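Local coordinates for protein KLLA0F20702p (Kluyveromyces lactis, PDB 5Y5A) that probably helps recruit telomerase to telomeres by binding the telomere protein Cdc13, as the Est1 component of the yeast telomerase complex, at residues 475-485 with 497-506; 185-193 with 226-237. One frame throughout, in Å; residues are numbered along the deposited sequence.

Contact 1. Residues 475-485 with 497-506; sequences RPTRDYFYEED and TLSDFNDEKL
T477 and N502 bring their CA atoms to 5.5 Å where two largely irregular runs of chain meet; D479 with L506 and D485 with L498 follow. A buried salt-bridge network of R478, D485 and D503 joins them, D485 coming from the first turn of helix 483-487 in the Est1 DNA/RNA-binding region. Extended from CG to NE, the R478 chain passes over the F501 ring, with CD above the ring centre and the guanidinium stacked flat on it, planes 13° apart. F481 CD1 lies over the opposite guanidinium face, toward the rim. The guanidinium rim is gripped twice: NE and NH2 take the two oxygens of D503 side-on, NE to OD1 at 2.8 Å, while NH1 and NH2 take D485 end-on, reaching its oxygens from above the carboxylate plane. Four bonds to two carboxylates fix the group's rotation and probably balance its buried charge. D485 OD2 also accepts from the backbone N of Y482, and R427 adds a salt bridge to OD1. R475 binds backbone carbonyls, NE to D500 O at 3.2 Å and NH2 to S499 O at 2.8 Å; its NH1 pairs with an acidic side chain of the bound peptide, on which F481, T497, D503 and L506 also pack. K505 NZ reaches T477 OG1 at 2.7 Å. A water donates to D485 OD1 and T497 OG1 and accepts from L498 N.

Contact 2. Residues 185-193 with 226-237; sequences VMASQRCLL and IASTIVPSVGET
Q189 and A227 hold the nearest pair of CA atoms, 5.0 Å apart, where helix 179-206 packs against the end of helix 218-230. The axes of segments 185-193 and 226-230 run nearly antiparallel, 159° apart and 8.8 Å at their closest, an arrangement in keeping with the helical-repeat (TPR-like) build of Est1 proteins. Apolar packing carries most of the contact. I230 is a knob in a hole made by V185, S188, Q189 and L192; with chi1 at 62°, CG1 carries CD1 into the hole, 3.8 Å from L192 CD1. L192 also lays CB against A227 CB, while its CD1 reaches I226 CG2. Past the helix end, V231 CG2 touches V185 CG1 at 3.6 Å, and the twice-bent M186 brings SD to V231 CG1 and CE to V234 CG2. L193 extends the packing to the start of helix 235-247, its CD1 against the CA of T237 and its CD2 against E236 CG.

The polar element is the Q189 amide. The chain bends at chi2 (-86°), and NE2 comes 3.5 Å from V234 CG1 and 3.0 Å from T237 OG1. OE1 accepts from R190 NH1 at 2.8 Å, and R190 is itself paired through NE with D83. The interface is thus mainly apolar, with a single central amide probably held in orientation by a neighbouring arginine that also ties helix 78-105 to it.

Contact 2 closes before contact 1 opens along the chain, and the two do not touch: their centres lie 23 Å apart and their nearest atoms about 8 Å. Contact 2 sits deeper, its centre about 13 Å from the centre of the chain against about 20 Å for contact 1. One joins helices through mostly apolar side chains, the other joins mostly irregular chain through salt bridges, hydrogen bonds and a guanidinium-ring stack. The bound peptide, probably from Cdc13, lies within reach of five residues of each. In contact 2 it packs on V185, M186 and V231, and S233 bonds to its backbone, consistent with both contacts contributing to the peptide's binding surface.

Contact 1. Residues 475-485 with 497-506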
loop_
_atom_site.group_PDB
_atom_site.type_symbol
_atom_site.label_atom_id
_atom_site.label_comp_id
_atom_site.label_asym_id
_atom_site.label_seq_id
_atom_site.Cartn_x
_atom_site.Cartn_y
_atom_site.Cartn_z
ATOM N N ARG A 475 24.603 15.915 -3.522
ATOM C CA ARG A 475 23.242 15.460 -3.226
ATOM C C ARG A 475 22.177 16.546 -3.372
ATOM O O ARG A 475 22.242 17.588 -2.717
ATOM C CB ARG A 475 23.197 14.880 -1.813
ATOM C CG ARG A 475 22.121 13.831 -1.580
ATOM C CD ARG A 475 22.507 12.987 -0.380
ATOM N NE ARG A 475 21.455 12.082 0.062
ATOM C CZ ARG A 475 21.476 11.443 1.226
ATOM N NH1 ARG A 475 22.495 11.619 2.057
ATOM N NH2 ARG A 475 20.481 10.634 1.565
ATOM N N PRO A 476 21.192 16.299 -4.243
ATOM C CA PRO A 476 20.101 17.247 -4.494
ATOM C C PRO A 476 19.180 17.417 -3.282
ATOM O O PRO A 476 19.108 16.538 -2.423
ATOM C CB PRO A 476 19.344 16.612 -5.669
ATOM C CG PRO A 476 20.299 15.626 -6.266
ATOM C CD PRO A 476 21.111 15.122 -5.123
ATOM N N THR A 477 18.500 18.557 -3.210
ATOM C CA THR A 477 17.504 18.792 -2.174
ATOM C C THR A 477 16.207 19.303 -2.783
ATOM O O THR A 477 16.089 19.444 -4.004
ATOM C CB THR A 477 17.991 19.800 -1.122
ATOM O OG1 THR A 477 18.158 21.090 -1.724
ATOM C CG2 THR A 477 19.314 19.352 -0.512
ATOM N N ARG A 478 15.247 19.598 -1.916
ATOM C CA ARG A 478 13.888 19.910 -2.330
ATOM C C ARG A 478 13.076 20.436 -1.156
ATOM O O ARG A 478 13.523 20.384 -0.009
ATOM C CB ARG A 478 13.221 18.672 -2.896
ATOM C CG ARG A 478 13.175 17.543 -1.894
ATOM C CD ARG A 478 12.458 16.375 -2.473
ATOM N NE ARG A 478 12.466 15.218 -1.587
ATOM C CZ ARG A 478 11.750 14.129 -1.823
ATOM N NH1 ARG A 478 10.980 14.090 -2.905
ATOM N NH2 ARG A 478 11.794 13.094 -0.992
ATOM N N ASP A 479 11.869 20.916 -1.436
ATOM C CA ASP A 479 11.068 21.557 -0.401
ATOM C C ASP A 479 9.841 20.754 0.008
ATOM O O ASP A 479 9.168 21.104 0.982
ATOM C CB ASP A 479 10.649 22.951 -0.864
ATOM C CG ASP A 479 11.825 23.901 -0.955
ATOM O OD1 ASP A 479 12.813 23.681 -0.223
ATOM O OD2 ASP A 479 11.769 24.856 -1.757
ATOM N N TYR A 480 9.564 19.671 -0.715
ATOM C CA TYR A 480 8.385 18.862 -0.434
ATOM C C TYR A 480 8.475 17.473 -1.052
ATOM O O TYR A 480 9.326 17.212 -1.906
ATOM C CB TYR A 480 7.117 19.575 -0.928
ATOM C CG TYR A 480 7.075 19.853 -2.422
ATOM C CD1 TYR A 480 6.532 18.925 -3.305
ATOM C CD2 TYR A 480 7.561 21.049 -2.946
ATOM C CE1 TYR A 480 6.483 19.172 -4.663
ATOM C CE2 TYR A 480 7.517 21.302 -4.310
ATOM C CZ TYR A 480 6.975 20.360 -5.162
ATOM O OH TYR A 480 6.924 20.604 -6.520
ATOM N N PHE A 481 7.589 16.583 -0.610
ATOM C CA PHE A 481 7.540 15.213 -1.115
ATOM C C PHE A 481 6.872 15.140 -2.486
ATOM O O PHE A 481 5.941 15.897 -2.770
ATOM C CB PHE A 481 6.794 14.303 -0.134
ATOM C CG PHE A 481 7.674 13.663 0.902
ATOM C CD1 PHE A 481 8.987 14.075 1.073
ATOM C CD2 PHE A 481 7.189 12.635 1.695
ATOM C CE1 PHE A 481 9.791 13.484 2.022
ATOM C CE2 PHE A 481 7.990 12.038 2.651
ATOM C CZ PHE A 481 9.295 12.461 2.813
ATOM N N TYR A 482 7.350 14.226 -3.328
ATOM C CA TYR A 482 6.744 13.988 -4.635
ATOM C C TYR A 482 5.742 12.830 -4.549
ATOM O O TYR A 482 5.635 12.171 -3.508
ATOM C CB TYR A 482 7.822 13.701 -5.688
ATOM C CG TYR A 482 8.815 14.831 -5.876
ATOM C CD1 TYR A 482 8.458 16.148 -5.616
ATOM C CD2 TYR A 482 10.113 14.580 -6.300
ATOM C CE1 TYR A 482 9.365 17.181 -5.776
ATOM C CE2 TYR A 482 11.027 15.612 -6.468
ATOM C CZ TYR A 482 10.644 16.906 -6.202
ATOM O OH TYR A 482 11.545 17.930 -6.358
ATOM N N GLU A 483 5.013 12.584 -5.640
ATOM C CA GLU A 483 3.945 11.585 -5.645
ATOM C C GLU A 483 4.438 10.237 -5.153
ATOM O O GLU A 483 3.809 9.618 -4.291
ATOM C CB GLU A 483 3.337 11.422 -7.048
ATOM C CG GLU A 483 2.477 12.595 -7.525
ATOM C CD GLU A 483 3.243 13.580 -8.401
ATOM O OE1 GLU A 483 4.470 13.750 -8.197
ATOM O OE2 GLU A 483 2.613 14.183 -9.298
ATOM N N GLU A 484 5.568 9.786 -5.691
ATOM C CA GLU A 484 6.092 8.474 -5.333
ATOM C C GLU A 484 6.561 8.442 -3.872
ATOM O O GLU A 484 6.487 7.400 -3.225
ATOM C CB GLU A 484 7.227 8.056 -6.282
ATOM C CG GLU A 484 8.489 8.927 -6.236
ATOM C CD GLU A 484 8.473 10.060 -7.247
ATOM O OE1 GLU A 484 9.558 10.394 -7.774
ATOM O OE2 GLU A 484 7.377 10.608 -7.520
ATOM N N ASP A 485 7.023 9.576 -3.348
ATOM C CA ASP A 485 7.402 9.649 -1.937
ATOM C C ASP A 485 6.175 9.411 -1.067
ATOM O O ASP A 485 6.184 8.580 -0.157
ATOM C CB ASP A 485 8.026 11.010 -1.585
ATOM C CG ASP A 485 9.286 11.313 -2.378
ATOM O OD1 ASP A 485 10.361 10.798 -2.025
ATOM O OD2 ASP A 485 9.204 12.089 -3.347
ATOM N N THR A 497 11.088 5.662 3.949
ATOM C CA THR A 497 11.140 6.929 3.219
ATOM C C THR A 497 12.230 6.829 2.138
ATOM O O THR A 497 13.293 6.251 2.370
ATOM C CB THR A 497 11.361 8.163 4.140
ATOM O OG1 THR A 497 11.264 9.369 3.378
ATOM C CG2 THR A 497 12.720 8.101 4.848
ATOM N N LEU A 498 11.953 7.351 0.945
ATOM C CA LEU A 498 12.952 7.340 -0.127
ATOM C C LEU A 498 14.112 8.273 0.230
ATOM O O LEU A 498 13.953 9.494 0.272
ATOM C CB LEU A 498 12.330 7.752 -1.462
ATOM C CG LEU A 498 11.045 7.014 -1.841
ATOM C CD1 LEU A 498 10.531 7.454 -3.211
ATOM C CD2 LEU A 498 11.253 5.501 -1.795
ATOM N N SER A 499 15.282 7.691 0.478
ATOM C CA SER A 499 16.415 8.441 1.008
ATOM C C SER A 499 17.484 8.837 -0.035
ATOM O O SER A 499 18.654 8.995 0.314
ATOM C CB SER A 499 17.076 7.629 2.128
ATOM O OG SER A 499 17.556 6.383 1.638
ATOM N N ASP A 500 17.092 8.998 -1.298
ATOM C CA ASP A 500 18.036 9.467 -2.312
ATOM C C ASP A 500 18.257 10.978 -2.199
ATOM O O ASP A 500 19.380 11.453 -2.325
ATOM C CB ASP A 500 17.572 9.099 -3.722
ATOM C CG ASP A 500 16.090 9.357 -3.943
ATOM O OD1 ASP A 500 15.444 9.986 -3.077
ATOM O OD2 ASP A 500 15.571 8.924 -4.994
ATOM N N PHE A 501 17.190 11.730 -1.959
ATOM C CA PHE A 501 17.326 13.142 -1.623
ATOM C C PHE A 501 17.862 13.289 -0.210
ATOM O O PHE A 501 17.783 12.356 0.590
ATOM C CB PHE A 501 15.987 13.876 -1.717
ATOM C CG PHE A 501 15.523 14.138 -3.115
ATOM C CD1 PHE A 501 15.970 15.253 -3.813
ATOM C CD2 PHE A 501 14.618 13.288 -3.724
ATOM C CE1 PHE A 501 15.530 15.507 -5.102
ATOM C CE2 PHE A 501 14.180 13.529 -5.006
ATOM C CZ PHE A 501 14.631 14.642 -5.698
ATOM N N ASN A 502 18.386 14.468 0.103
ATOM C CA ASN A 502 18.675 14.814 1.487
ATOM C C ASN A 502 17.582 15.735 2.016
ATOM O O ASN A 502 17.638 16.952 1.828
ATOM C CB ASN A 502 20.051 15.477 1.618
ATOM C CG ASN A 502 20.538 15.533 3.057
ATOM O OD1 ASN A 502 19.911 14.976 3.961
ATOM N ND2 ASN A 502 21.667 16.198 3.273
ATOM N N ASP A 503 16.579 15.144 2.661
ATOM C CA ASP A 503 15.437 15.904 3.164
ATOM C C ASP A 503 15.713 16.393 4.579
ATOM O O ASP A 503 14.795 16.734 5.326
ATOM C CB ASP A 503 14.165 15.054 3.117
ATOM C CG ASP A 503 13.748 14.709 1.695
ATOM O OD1 ASP A 503 13.918 15.573 0.807
ATOM O OD2 ASP A 503 13.261 13.579 1.461
ATOM N N GLU A 504 16.995 16.414 4.925
ATOM C CA GLU A 504 17.479 16.852 6.229
ATOM C C GLU A 504 16.800 18.133 6.693
ATOM O O GLU A 504 16.201 18.172 7.762
ATOM C CB GLU A 504 18.992 17.059 6.164
ATOM C CG GLU A 504 19.720 16.994 7.487
ATOM C CD GLU A 504 21.215 17.216 7.321
ATOM O OE1 GLU A 504 21.663 17.422 6.173
ATOM O OE2 GLU A 504 21.945 17.187 8.334
ATOM N N LYS A 505 16.871 19.167 5.859
ATOM C CA LYS A 505 16.366 20.487 6.213
ATOM C C LYS A 505 14.841 20.612 6.275
ATOM O O LYS A 505 14.335 21.572 6.860
ATOM C CB LYS A 505 16.903 21.520 5.226
ATOM C CG LYS A 505 16.461 21.294 3.794
ATOM C CD LYS A 505 17.217 22.227 2.876
ATOM C CE LYS A 505 16.878 21.983 1.425
ATOM N NZ LYS A 505 17.923 22.590 0.552
ATOM N N LEU A 506 14.113 19.689 5.679
ATOM C CA LEU A 506 12.669 19.779 5.686
ATOM C C LEU A 506 12.080 19.882 7.070
ATOM O O LEU A 506 11.100 20.557 7.286
ATOM C CB LEU A 506 12.068 18.558 5.010
ATOM C CG LEU A 506 12.033 18.510 3.495
ATOM C CD1 LEU A 506 10.920 17.609 3.027
ATOM C CD2 LEU A 506 11.829 19.902 2.961
HETATM O O HOH W 1 10.158 9.752 0.777
#

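Contact 2. Residues 185-193 with 226-237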
loop_
_atom_site.group_PDB
_atom_site.type_symbol
_atom_site.label_atom_id
_atom_site.label_comp_id
_atom_site.label_asym_id
_atom_site.label_seq_id
_atom_site.Cartn_x
_atom_site.Cartn_y
_atom_site.Cartn_z
ATOM N N VAL A 185 -4.188 11.500 17.077
ATOM C CA VAL A 185 -4.080 11.152 15.667
ATOM C C VAL A 185 -4.421 9.683 15.459
ATOM O O VAL A 185 -5.145 9.331 14.525
ATOM C CB VAL A 185 -2.668 11.445 15.114
ATOM C CG1 VAL A 185 -2.562 11.003 13.670
ATOM C CG2 VAL A 185 -2.350 12.928 15.239
ATOM N N MET A 186 -3.905 8.826 16.336
ATOM C CA MET A 186 -4.235 7.402 16.284
ATOM C C MET A 186 -5.735 7.164 16.492
ATOM O O MET A 186 -6.326 6.292 15.859
ATOM C CB MET A 186 -3.432 6.622 17.327
ATOM C CG MET A 186 -1.939 6.596 17.060
ATOM S SD MET A 186 -1.578 6.122 15.360
ATOM C CE MET A 186 -1.967 4.374 15.372
ATOM N N ALA A 187 -6.348 7.937 17.379
ATOM C CA ALA A 187 -7.787 7.807 17.596
ATOM C C ALA A 187 -8.532 8.160 16.317
ATOM O O ALA A 187 -9.476 7.475 15.928
ATOM C CB ALA A 187 -8.248 8.688 18.742
ATOM N N SER A 188 -8.082 9.227 15.662
ATOM C CA SER A 188 -8.675 9.669 14.411
ATOM C C SER A 188 -8.519 8.607 13.338
ATOM O O SER A 188 -9.472 8.285 12.628
ATOM C CB SER A 188 -8.045 10.979 13.955
ATOM O OG SER A 188 -8.323 12.007 14.891
ATOM N N GLN A 189 -7.315 8.058 13.240
ATOM C CA GLN A 189 -7.026 7.009 12.274
ATOM C C GLN A 189 -7.929 5.798 12.495
ATOM O O GLN A 189 -8.409 5.185 11.542
ATOM C CB GLN A 189 -5.551 6.601 12.358
ATOM C CG GLN A 189 -5.090 5.689 11.232
ATOM C CD GLN A 189 -5.350 4.224 11.511
ATOM O OE1 GLN A 189 -5.401 3.797 12.664
ATOM N NE2 GLN A 189 -5.511 3.443 10.450
ATOM N N ARG A 190 -8.165 5.449 13.753
ATOM C CA ARG A 190 -9.051 4.332 14.046
ATOM C C ARG A 190 -10.482 4.640 13.626
ATOM O O ARG A 190 -11.168 3.778 13.071
ATOM C CB ARG A 190 -8.997 3.976 15.525
ATOM C CG ARG A 190 -7.664 3.376 15.943
ATOM C CD ARG A 190 -7.289 2.183 15.070
ATOM N NE ARG A 190 -6.348 1.317 15.770
ATOM C CZ ARG A 190 -5.032 1.344 15.596
ATOM N NH1 ARG A 190 -4.491 2.178 14.716
ATOM N NH2 ARG A 190 -4.261 0.527 16.294
ATOM N N CYS A 191 -10.924 5.869 13.879
ATOM C CA CYS A 191 -12.271 6.278 13.490
ATOM C C CYS A 191 -12.443 6.160 11.985
ATOM O O CYS A 191 -13.441 5.626 11.505
ATOM C CB CYS A 191 -12.560 7.711 13.933
ATOM S SG CYS A 191 -12.743 7.917 15.704
ATOM N N LEU A 192 -11.463 6.659 11.244
ATOM C CA LEU A 192 -11.503 6.575 9.797
ATOM C C LEU A 192 -11.411 5.123 9.325
ATOM O O LEU A 192 -12.065 4.743 8.356
ATOM C CB LEU A 192 -10.378 7.413 9.193
ATOM C CG LEU A 192 -10.481 8.917 9.476
ATOM C CD1 LEU A 192 -9.165 9.603 9.164
ATOM C CD2 LEU A 192 -11.616 9.556 8.685
ATOM N N LEU A 193 -10.609 4.314 10.015
ATOM C CA LEU A 193 -10.475 2.897 9.675
ATOM C C LEU A 193 -11.785 2.131 9.852
ATOM O O LEU A 193 -12.179 1.353 8.982
ATOM C CB LEU A 193 -9.383 2.230 10.519
ATOM C CG LEU A 193 -9.197 0.718 10.302
ATOM C CD1 LEU A 193 -8.705 0.403 8.886
ATOM C CD2 LEU A 193 -8.249 0.111 11.331
ATOM N N ILE A 226 -7.989 8.464 3.546
ATOM C CA ILE A 226 -7.675 9.489 4.521
ATOM C C ILE A 226 -6.951 8.873 5.716
ATOM O O ILE A 226 -5.964 9.429 6.197
ATOM C CB ILE A 226 -8.932 10.226 4.979
ATOM C CG1 ILE A 226 -9.621 10.862 3.770
ATOM C CG2 ILE A 226 -8.572 11.298 5.986
ATOM C CD1 ILE A 226 -10.966 11.486 4.088
ATOM N N ALA A 227 -7.419 7.713 6.172
ATOM C CA ALA A 227 -6.757 7.000 7.264
ATOM C C ALA A 227 -5.289 6.682 6.940
ATOM O O ALA A 227 -4.411 6.879 7.777
ATOM C CB ALA A 227 -7.516 5.724 7.593
ATOM N N SER A 228 -5.034 6.188 5.729
ATOM C CA SER A 228 -3.674 5.913 5.258
ATOM C C SER A 228 -2.830 7.171 5.178
ATOM O O SER A 228 -1.624 7.144 5.385
ATOM C CB SER A 228 -3.698 5.259 3.876
ATOM O OG SER A 228 -4.303 3.987 3.924
ATOM N N THR A 229 -3.462 8.280 4.838
ATOM C CA THR A 229 -2.715 9.505 4.662
ATOM C C THR A 229 -2.162 9.984 6.010
ATOM O O THR A 229 -0.970 10.254 6.123
ATOM C CB THR A 229 -3.586 10.583 3.987
ATOM O OG1 THR A 229 -3.909 10.145 2.661
ATOM C CG2 THR A 229 -2.854 11.910 3.901
ATOM N N ILE A 230 -3.000 10.035 7.040
ATOM C CA ILE A 230 -2.563 10.619 8.311
ATOM C C ILE A 230 -1.629 9.719 9.136
ATOM O O ILE A 230 -0.826 10.225 9.923
ATOM C CB ILE A 230 -3.771 11.021 9.191
ATOM C CG1 ILE A 230 -4.622 9.807 9.569
ATOM C CG2 ILE A 230 -4.617 12.072 8.483
ATOM C CD1 ILE A 230 -5.725 10.128 10.577
ATOM N N VAL A 231 -1.741 8.399 8.979
ATOM C CA VAL A 231 -0.817 7.457 9.624
ATOM C C VAL A 231 -0.500 6.294 8.685
ATOM O O VAL A 231 -1.025 5.187 8.846
ATOM C CB VAL A 231 -1.367 6.864 10.944
ATOM C CG1 VAL A 231 -0.249 6.166 11.695
ATOM C CG2 VAL A 231 -1.996 7.930 11.823
ATOM N N PRO A 232 0.369 6.538 7.698
ATOM C CA PRO A 232 0.638 5.523 6.672
ATOM C C PRO A 232 1.337 4.275 7.205
ATOM O O PRO A 232 1.355 3.260 6.509
ATOM C CB PRO A 232 1.525 6.273 5.672
ATOM C CG PRO A 232 2.152 7.382 6.481
ATOM C CD PRO A 232 1.101 7.798 7.453
ATOM N N SER A 233 1.883 4.330 8.415
ATOM C CA SER A 233 2.547 3.155 8.989
ATOM C C SER A 233 1.587 1.997 9.288
ATOM O O SER A 233 2.014 0.845 9.400
ATOM C CB SER A 233 3.277 3.530 10.278
ATOM O OG SER A 233 2.347 3.718 11.330
ATOM N N VAL A 234 0.298 2.298 9.425
ATOM C CA VAL A 234 -0.658 1.292 9.871
ATOM C C VAL A 234 -1.086 0.397 8.716
ATOM O O VAL A 234 -1.789 0.830 7.795
ATOM C CB VAL A 234 -1.886 1.950 10.538
ATOM C CG1 VAL A 234 -3.015 0.948 10.732
ATOM C CG2 VAL A 234 -1.482 2.552 11.872
ATOM N N GLY A 235 -0.638 -0.854 8.771
ATOM C CA GLY A 235 -0.911 -1.819 7.726
ATOM C C GLY A 235 -2.383 -2.118 7.533
ATOM O O GLY A 235 -2.822 -2.363 6.404
ATOM N N GLU A 236 -3.150 -2.085 8.625
ATOM C CA GLU A 236 -4.541 -2.520 8.595
ATOM C C GLU A 236 -5.374 -1.737 7.582
ATOM O O GLU A 236 -6.310 -2.274 6.991
ATOM C CB GLU A 236 -5.166 -2.406 9.986
ATOM C CG GLU A 236 -6.469 -3.182 10.142
ATOM C CD GLU A 236 -6.272 -4.693 10.103
ATOM O OE1 GLU A 236 -5.153 -5.168 10.405
ATOM O OE2 GLU A 236 -7.247 -5.407 9.779
ATOM N N THR A 237 -5.021 -0.476 7.369
ATOM C CA THR A 237 -5.730 0.347 6.400
ATOM C C THR A 237 -5.589 -0.197 4.982
ATOM O O THR A 237 -6.543 -0.218 4.221
ATOM C CB THR A 237 -5.220 1.785 6.411
ATOM O OG1 THR A 237 -5.072 2.229 7.764
ATOM C CG2 THR A 237 -6.199 2.678 5.679
#